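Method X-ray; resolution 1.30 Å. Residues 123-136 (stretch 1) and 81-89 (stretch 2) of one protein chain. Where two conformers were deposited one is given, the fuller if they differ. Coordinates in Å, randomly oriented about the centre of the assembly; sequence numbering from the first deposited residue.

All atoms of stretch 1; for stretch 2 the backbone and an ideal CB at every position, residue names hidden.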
ATOM      1  N   ASN A 123     -10.036   0.569 -19.291  1.00 15.85           N
ATOM      2  CA  ASN A 123     -10.890  -0.254 -18.431  1.00 15.89           C
ATOM      3  C   ASN A 123     -11.158   0.367 -17.068  1.00 15.53           C
ATOM      4  O   ASN A 123     -12.224   0.157 -16.495  1.00 16.48           O
ATOM      5  CB  ASN A 123     -10.325  -1.672 -18.277  1.00 15.56           C
ATOM      6  CG  ASN A 123     -10.260  -2.434 -19.598  1.00 16.72           C
ATOM      7  OD1 ASN A 123     -11.042  -3.359 -19.844  1.00 18.78           O
ATOM      8  ND2 ASN A 123      -9.324  -2.052 -20.451  1.00 16.71           N
ATOM      9  N   LEU A 124     -10.199   1.121 -16.538  1.00 15.51           N
ATOM     10  CA  LEU A 124     -10.388   1.738 -15.228  1.00 15.64           C
ATOM     11  C   LEU A 124     -10.629   3.241 -15.301  1.00 15.90           C
ATOM     12  O   LEU A 124     -10.986   3.852 -14.308  1.00 16.48           O
ATOM     13  CB  LEU A 124      -9.207   1.428 -14.296  1.00 15.40           C
ATOM     14  CG  LEU A 124      -8.985  -0.028 -13.870  1.00 15.26           C
ATOM     15  CD1 LEU A 124      -7.761  -0.147 -12.977  1.00 15.40           C
ATOM     16  CD2 LEU A 124     -10.216  -0.562 -13.153  1.00 16.60           C
ATOM     17  N   GLY A 125     -10.431   3.835 -16.476  1.00 15.64           N
ATOM     18  CA  GLY A 125     -10.704   5.264 -16.678  1.00 16.32           C
ATOM     19  C   GLY A 125      -9.727   6.206 -15.988  1.00 16.75           C
ATOM     20  O   GLY A 125     -10.084   7.323 -15.610  1.00 17.36           O
ATOM     21  N   LEU A 126      -8.491   5.747 -15.814  1.00 16.08           N
ATOM     22  CA  LEU A 126      -7.469   6.497 -15.082  1.00 16.13           C
ATOM     23  C   LEU A 126      -6.522   7.253 -16.019  1.00 16.12           C
ATOM     24  O   LEU A 126      -6.459   6.965 -17.217  1.00 17.30           O
ATOM     25  CB  LEU A 126      -6.683   5.539 -14.163  1.00 16.16           C
ATOM     26  CG  LEU A 126      -7.504   4.665 -13.201  1.00 16.62           C
ATOM     27  CD1 LEU A 126      -6.610   3.694 -12.457  1.00 16.25           C
ATOM     28  CD2 LEU A 126      -8.295   5.514 -12.211  1.00 18.06           C
ATOM     29  N   LYS A 127      -5.774   8.184 -15.449  1.00 16.26           N
ATOM     30  CA  LYS A 127      -4.839   8.980 -16.218  0.50 16.38           C
ATOM     31  C   LYS A 127      -3.418   8.814 -15.693  1.00 16.04           C
ATOM     32  O   LYS A 127      -3.235   8.859 -14.494  1.00 16.26           O
ATOM     33  CB  LYS A 127      -5.269  10.447 -16.201  0.50 16.81           C
ATOM     34  CG  LYS A 127      -4.253  11.408 -16.736  0.50 17.09           C
ATOM     35  CD  LYS A 127      -4.213  11.400 -18.264  0.50 17.46           C
ATOM     36  CE  LYS A 127      -3.099  12.276 -18.814  0.50 19.37           C
ATOM     37  NZ  LYS A 127      -1.982  12.345 -17.871  0.50 19.81           N
ATOM     38  N   GLU A 128      -2.458   8.618 -16.590  1.00 16.39           N
ATOM     39  CA  GLU A 128      -1.063   8.413 -16.183  1.00 16.48           C
ATOM     40  C   GLU A 128      -0.541   9.686 -15.540  1.00 16.64           C
ATOM     41  O   GLU A 128      -0.730  10.773 -16.081  1.00 17.46           O
ATOM     42  CB  GLU A 128      -0.196   8.011 -17.382  1.00 16.88           C
ATOM     43  CG  GLU A 128       1.212   7.512 -17.018  1.00 18.28           C
ATOM     44  CD  GLU A 128       2.214   8.633 -16.776  1.00 19.75           C
ATOM     45  OE1 GLU A 128       2.105   9.709 -17.415  1.00 20.27           O
ATOM     46  OE2 GLU A 128       3.118   8.433 -15.943  1.00 19.60           O
ATOM     47  N   GLN A 129       0.100   9.543 -14.381  1.00 16.70           N
ATOM     48  CA  GLN A 129       0.615  10.688 -13.640  1.00 16.79           C
ATOM     49  C   GLN A 129       1.713  10.282 -12.677  1.00 16.61           C
ATOM     50  O   GLN A 129       1.655  10.600 -11.486  1.00 16.80           O
ATOM     51  CB  GLN A 129      -0.518  11.408 -12.902  1.00 16.29           C
ATOM     52  CG  GLN A 129      -1.440  10.499 -12.081  1.00 17.66           C
ATOM     53  CD  GLN A 129      -2.724  11.198 -11.699  1.00 18.37           C
ATOM     54  OE1 GLN A 129      -2.734  12.094 -10.852  1.00 20.42           O
ATOM     55  NE2 GLN A 129      -3.817  10.806 -12.341  1.00 18.83           N
ATOM     56  N   LYS A 130       2.729   9.601 -13.202  1.00 17.16           N
ATOM     57  CA  LYS A 130       3.846   9.149 -12.368  1.00 16.89           C
ATOM     58  C   LYS A 130       4.461  10.339 -11.627  1.00 16.75           C
ATOM     59  O   LYS A 130       4.718  11.386 -12.223  1.00 17.02           O
ATOM     60  CB  LYS A 130       4.907   8.435 -13.210  1.00 16.90           C
ATOM     61  CG  LYS A 130       6.054   7.808 -12.408  1.00 16.42           C
ATOM     62  CD  LYS A 130       6.985   7.016 -13.323  1.00 17.50           C
ATOM     63  CE  LYS A 130       8.214   6.489 -12.602  1.00 19.37           C
ATOM     64  NZ  LYS A 130       9.166   5.892 -13.587  1.00 20.63           N
ATOM     65  N   ASP A 131       4.658  10.181 -10.321  1.00 15.84           N
ATOM     66  CA  ASP A 131       5.432  11.140  -9.537  1.00 15.87           C
ATOM     67  C   ASP A 131       6.776  10.466  -9.274  1.00 15.71           C
ATOM     68  O   ASP A 131       6.910   9.653  -8.355  1.00 14.49           O
ATOM     69  CB  ASP A 131       4.699  11.489  -8.232  1.00 16.39           C
ATOM     70  CG  ASP A 131       5.446  12.505  -7.381  1.00 17.12           C
ATOM     71  OD1 ASP A 131       6.680  12.621  -7.512  1.00 18.57           O
ATOM     72  OD2 ASP A 131       4.787  13.181  -6.557  1.00 19.52           O
ATOM     73  N   ALA A 132       7.760  10.759 -10.121  1.00 15.09           N
ATOM     74  CA  ALA A 132       9.047  10.059 -10.061  1.00 15.03           C
ATOM     75  C   ALA A 132       9.731  10.232  -8.708  1.00 14.10           C
ATOM     76  O   ALA A 132      10.359   9.298  -8.195  1.00 14.28           O
ATOM     77  CB  ALA A 132       9.958  10.522 -11.190  1.00 15.58           C
ATOM     78  N   THR A 133       9.589  11.406  -8.117  1.00 14.19           N
ATOM     79  CA  THR A 133      10.210  11.699  -6.830  0.50 13.84           C
ATOM     80  C   THR A 133       9.548  10.845  -5.736  1.00 13.74           C
ATOM     81  O   THR A 133      10.217  10.279  -4.897  1.00 13.28           O
ATOM     82  CB  THR A 133      10.172  13.207  -6.506  0.50 14.24           C
ATOM     83  OG1 THR A 133      10.692  13.931  -7.627  0.50 14.72           O
ATOM     84  CG2 THR A 133      11.024  13.522  -5.281  0.50 13.63           C
ATOM     85  N   LEU A 134       8.230  10.764  -5.771  1.00 13.72           N
ATOM     86  CA  LEU A 134       7.522   9.936  -4.807  1.00 14.02           C
ATOM     87  C   LEU A 134       7.885   8.459  -4.970  1.00 13.15           C
ATOM     88  O   LEU A 134       8.157   7.772  -3.977  1.00 12.95           O
ATOM     89  CB  LEU A 134       6.015  10.144  -4.920  1.00 14.20           C
ATOM     90  CG  LEU A 134       5.141   9.470  -3.861  1.00 16.65           C
ATOM     91  CD1 LEU A 134       3.882  10.290  -3.607  1.00 17.96           C
ATOM     92  CD2 LEU A 134       4.785   8.038  -4.274  1.00 18.08           C
ATOM     93  N   VAL A 135       7.892   7.966  -6.209  1.00 12.90           N
ATOM     94  CA  VAL A 135       8.257   6.574  -6.482  1.00 13.19           C
ATOM     95  C   VAL A 135       9.633   6.264  -5.902  1.00 12.55           C
ATOM     96  O   VAL A 135       9.809   5.244  -5.216  1.00 12.42           O
ATOM     97  CB  VAL A 135       8.221   6.253  -8.003  1.00 13.14           C
ATOM     98  CG1 VAL A 135       8.894   4.922  -8.317  1.00 14.39           C
ATOM     99  CG2 VAL A 135       6.778   6.259  -8.510  1.00 14.00           C
ATOM    100  N   SER A 136      10.611   7.134  -6.182  1.00 12.00           N
ATOM    101  CA  SER A 136      11.969   6.941  -5.695  0.50 12.83           C
ATOM    102  C   SER A 136      12.018   7.058  -4.167  1.00 12.00           C
ATOM    103  O   SER A 136      12.755   6.329  -3.502  1.00 11.64           O
ATOM    104  CB  SER A 136      12.903   7.957  -6.362  0.50 13.13           C
ATOM    105  OG  SER A 136      14.071   8.194  -5.607  0.50 17.46           O
ATOM    106  N   UNK A  81       3.167  -0.204 -12.920  1.00 11.64           N
ATOM    107  CA  UNK A  81       2.467   0.598 -13.909  1.00 11.88           C
ATOM    108  C   UNK A  81       1.218   1.201 -13.267  1.00 11.97           C
ATOM    109  O   UNK A  81       0.987   2.406 -13.363  1.00 12.03           O
ATOM    110  CB  UNK A  81       2.103  -0.241 -15.136  1.00 11.88           C
ATOM    111  N   UNK A  82       0.424   0.368 -12.592  1.00 11.12           N
ATOM    112  CA  UNK A  82      -0.789   0.839 -11.936  1.00 11.50           C
ATOM    113  C   UNK A  82      -0.540   1.918 -10.891  1.00 11.61           C
ATOM    114  O   UNK A  82      -1.335   2.851 -10.762  1.00 11.88           O
ATOM    115  CB  UNK A  82      -1.506  -0.342 -11.280  1.00 11.50           C
ATOM    116  N   UNK A  83       0.568   1.803 -10.159  1.00 11.11           N
ATOM    117  CA  UNK A  83       0.922   2.797  -9.151  1.00 11.25           C
ATOM    118  C   UNK A  83       1.031   4.195  -9.730  1.00 11.69           C
ATOM    119  O   UNK A  83       0.875   5.181  -9.009  1.00 12.63           O
ATOM    120  CB  UNK A  83       2.243   2.416  -8.479  1.00 11.25           C
ATOM    121  N   UNK A  84       1.310   4.286 -11.026  1.00 12.22           N
ATOM    122  CA  UNK A  84       1.544   5.580 -11.653  1.00 13.24           C
ATOM    123  C   UNK A  84       0.265   6.241 -12.152  1.00 13.56           C
ATOM    124  O   UNK A  84       0.327   7.331 -12.724  1.00 14.40           O
ATOM    125  CB  UNK A  84       2.523   5.419 -12.818  1.00 13.24           C
ATOM    126  N   UNK A  85      -0.878   5.584 -11.914  1.00 14.27           N
ATOM    127  CA  UNK A  85      -2.203   6.102 -12.259  1.00 14.85           C
ATOM    128  C   UNK A  85      -2.962   6.582 -11.021  1.00 15.43           C
ATOM    129  O   UNK A  85      -4.162   6.852 -11.078  1.00 17.21           O
ATOM    130  CB  UNK A  85      -3.016   5.027 -12.983  1.00 14.85           C
ATOM    131  N   UNK A  86      -2.245   6.688  -9.903  1.00 15.56           N
ATOM    132  CA  UNK A  86      -2.824   7.098  -8.641  1.00 15.69           C
ATOM    133  C   UNK A  86      -2.785   8.609  -8.517  1.00 16.79           C
ATOM    134  O   UNK A  86      -1.727   9.234  -8.652  1.00 17.18           O
ATOM    135  CB  UNK A  86      -2.091   6.442  -7.469  1.00 15.69           C
ATOM    136  N   UNK A  87      -3.962   9.178  -8.267  1.00 17.23           N
ATOM    137  CA  UNK A  87      -4.128  10.613  -8.147  1.00 18.38           C
ATOM    138  C   UNK A  87      -3.902  11.038  -6.710  1.00 18.12           C
ATOM    139  O   UNK A  87      -4.823  11.014  -5.896  1.00 18.42           O
ATOM    140  CB  UNK A  87      -5.516  11.043  -8.626  1.00 18.38           C
ATOM    141  N   UNK A  88      -2.670  11.434  -6.401  1.00 18.41           N
ATOM    142  CA  UNK A  88      -2.318  11.815  -5.039  1.00 18.47           C
ATOM    143  C   UNK A  88      -3.009  13.087  -4.551  1.00 19.27           C
ATOM    144  O   UNK A  88      -3.052  13.335  -3.348  1.00 20.46           O
ATOM    145  CB  UNK A  88      -0.802  11.997  -4.941  1.00 18.47           C
ATOM    146  N   UNK A  89      -3.569  13.863  -5.483  1.00 19.67           N
ATOM    147  CA  UNK A  89      -4.294  15.094  -5.147  0.50 19.36           C
ATOM    148  C   UNK A  89      -5.696  14.819  -4.591  1.00 20.11           C
ATOM    149  O   UNK A  89      -6.334  15.718  -4.031  1.00 20.45           O
ATOM    150  CB  UNK A  89      -4.401  15.986  -6.385  0.50 19.36           C
TER

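Position 81 has helical backbone angles, and its ideal CB has nothing of stretch 1 within 5.5 Å. Stretch 1 therefore sets no preference, and many residues would do; Val81 is deposited and makes no contact here. Position 82 is also helical, with CA-to-CB sideways and no neighbour near the CB. Only a long side chain could reach the leucines at 124 and 126, and a flexible apolar one would suit them. The residue is Met82, present as selenomethionine, whose CE lies 3.8 Å from Leu124 CD1. Position 83 points sideways into space that stretch 1 leaves empty, so many residue types would be accepted; His83 finds its hydrogen bonds elsewhere in the structure.

At position 84 the backbone acts first: its carbonyl O accepts a hydrogen bond from Gln129 N at 2.8 Å, a bond open to any residue type. The ideal CB stands 3.9 Å from Lys130 CB and 4.4 Å from Glu128 OE2, beside the extended aliphatic chain of Lys130. A flat ring or a medium-sized apolar group could lie along those methylenes. His84 supplies the ring: Lys130 CD sits 3.8 Å from the centroid of the His84 ring, almost on its normal, while Val135 CG2 comes within 3.9 Å of His84 NE2.

Position 85 has its ideal CB 3.9 Å from Leu126 CD1 and 4.1 Å from Lys127 O, and the backbone from 126 to 128 runs alongside. A large side chain, aromatic or long and aliphatic, could cover it. Tyr85 lays its ring there, with Glu128 CA 3.8 Å from the centroid of the Tyr85 ring, over one face, and Leu126 CB 3.8 Å from Tyr85 CD2. Water 1 joins the backbones by donating to Tyr85 O and accepting from Lys127 N.

Position 86 points away, so stretch 1 says little about its side chain and would accept many types. Ile86 contributes its carbonyl, which water 2 links to Gln129 O by donating to both.

At position 87 the ideal CB is 3.7 Å from Gln129 OE1, so a small or polar group fits. Asp87 turns to its own stretch: its OD1 accepts two hydrogen bonds from position 89.

Position 88 points toward stretch 1, but its ideal CB is 5.2 Å from Leu134 CD1, a gap that favours a large apolar or aromatic group. Tyr88 fills it, with Leu134 CD1 3.8 Å from the centroid of the Tyr88 ring, over one face.

Position 89 points sideways with nothing of stretch 1 within 5.5 Å of its ideal CB, so almost any residue would suit; Ser89 is deposited, and its OG and N both donate to Asp87 OD1, at 2.6 and 3.0 Å.

Stretch 2 (81-89) VMHHYIDYS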
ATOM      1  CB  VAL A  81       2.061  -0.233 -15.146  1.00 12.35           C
ATOM      2  CG1 VAL A  81       1.253   0.625 -16.121  1.00 13.32           C
ATOM      3  CG2 VAL A  81       3.293  -0.822 -15.841  1.00 13.18           C
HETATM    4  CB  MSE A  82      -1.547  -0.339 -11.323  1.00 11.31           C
HETATM    5  CG  MSE A  82      -2.354  -1.138 -12.334  1.00 11.46           C
HETATM    6 SE   MSE A  82      -3.854  -0.224 -12.931  1.00  9.36          SE
HETATM    7  CE  MSE A  82      -4.429  -1.362 -14.236  1.00 13.63           C
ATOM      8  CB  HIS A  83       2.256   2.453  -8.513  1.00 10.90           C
ATOM      9  CG  HIS A  83       2.227   1.223  -7.669  1.00 10.48           C
ATOM     10  ND1 HIS A  83       3.373   0.645  -7.179  1.00  9.92           N
ATOM     11  CD2 HIS A  83       1.197   0.473  -7.211  1.00  9.36           C
ATOM     12  CE1 HIS A  83       3.052  -0.405  -6.445  1.00 10.20           C
ATOM     13  NE2 HIS A  83       1.737  -0.538  -6.455  1.00 10.57           N
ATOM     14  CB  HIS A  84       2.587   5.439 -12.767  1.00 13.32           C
ATOM     15  CG  HIS A  84       3.828   4.740 -12.317  1.00 13.38           C
ATOM     16  ND1 HIS A  84       4.617   4.003 -13.171  1.00 13.57           N
ATOM     17  CD2 HIS A  84       4.393   4.626 -11.089  1.00 13.28           C
ATOM     18  CE1 HIS A  84       5.625   3.481 -12.492  1.00 14.08           C
ATOM     19  NE2 HIS A  84       5.507   3.837 -11.226  1.00 13.85           N
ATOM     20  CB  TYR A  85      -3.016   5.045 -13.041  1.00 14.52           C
ATOM     21  CG  TYR A  85      -2.511   4.863 -14.449  1.00 14.87           C
ATOM     22  CD1 TYR A  85      -1.405   4.060 -14.729  1.00 14.81           C
ATOM     23  CD2 TYR A  85      -3.128   5.524 -15.509  1.00 14.36           C
ATOM     24  CE1 TYR A  85      -0.924   3.916 -16.026  1.00 15.53           C
ATOM     25  CE2 TYR A  85      -2.659   5.390 -16.804  1.00 14.82           C
ATOM     26  CZ  TYR A  85      -1.553   4.587 -17.057  1.00 14.64           C
ATOM     27  OH  TYR A  85      -1.077   4.452 -18.342  1.00 16.52           O
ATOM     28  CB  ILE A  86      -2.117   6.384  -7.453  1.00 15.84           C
ATOM     29  CG1 ILE A  86      -2.498   4.896  -7.447  1.00 16.01           C
ATOM     30  CG2 ILE A  86      -2.431   7.063  -6.117  1.00 17.02           C
ATOM     31  CD1 ILE A  86      -3.949   4.599  -7.061  1.00 15.92           C
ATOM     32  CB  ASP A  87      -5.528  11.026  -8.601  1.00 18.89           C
ATOM     33  CG  ASP A  87      -5.719  12.535  -8.608  1.00 21.13           C
ATOM     34  OD1 ASP A  87      -4.777  13.267  -8.216  1.00 20.56           O
ATOM     35  OD2 ASP A  87      -6.816  12.990  -8.998  1.00 22.93           O
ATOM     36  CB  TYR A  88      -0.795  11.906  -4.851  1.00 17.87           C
ATOM     37  CG  TYR A  88      -0.136  10.548  -4.823  1.00 15.63           C
ATOM     38  CD1 TYR A  88       0.382   9.982  -5.988  1.00 16.08           C
ATOM     39  CD2 TYR A  88      -0.056   9.816  -3.640  1.00 15.29           C
ATOM     40  CE1 TYR A  88       0.980   8.727  -5.972  1.00 14.35           C
ATOM     41  CE2 TYR A  88       0.537   8.559  -3.610  1.00 14.66           C
ATOM     42  CZ  TYR A  88       1.045   8.013  -4.779  1.00 14.07           C
ATOM     43  OH  TYR A  88       1.637   6.770  -4.745  1.00 13.04           O
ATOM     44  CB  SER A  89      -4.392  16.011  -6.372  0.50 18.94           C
ATOM     45  OG  SER A  89      -5.406  15.576  -7.263  0.50 18.71           O
TER
HETATM   46  O   HOH W   1      -5.952   8.501 -12.529  1.00 21.71           O
HETATM   47  O   HOH W   2       0.737   8.667  -9.548  1.00 20.07           O
HETATM   48  O   HOH W   3      -1.093  12.510  -8.709  1.00 19.83           O
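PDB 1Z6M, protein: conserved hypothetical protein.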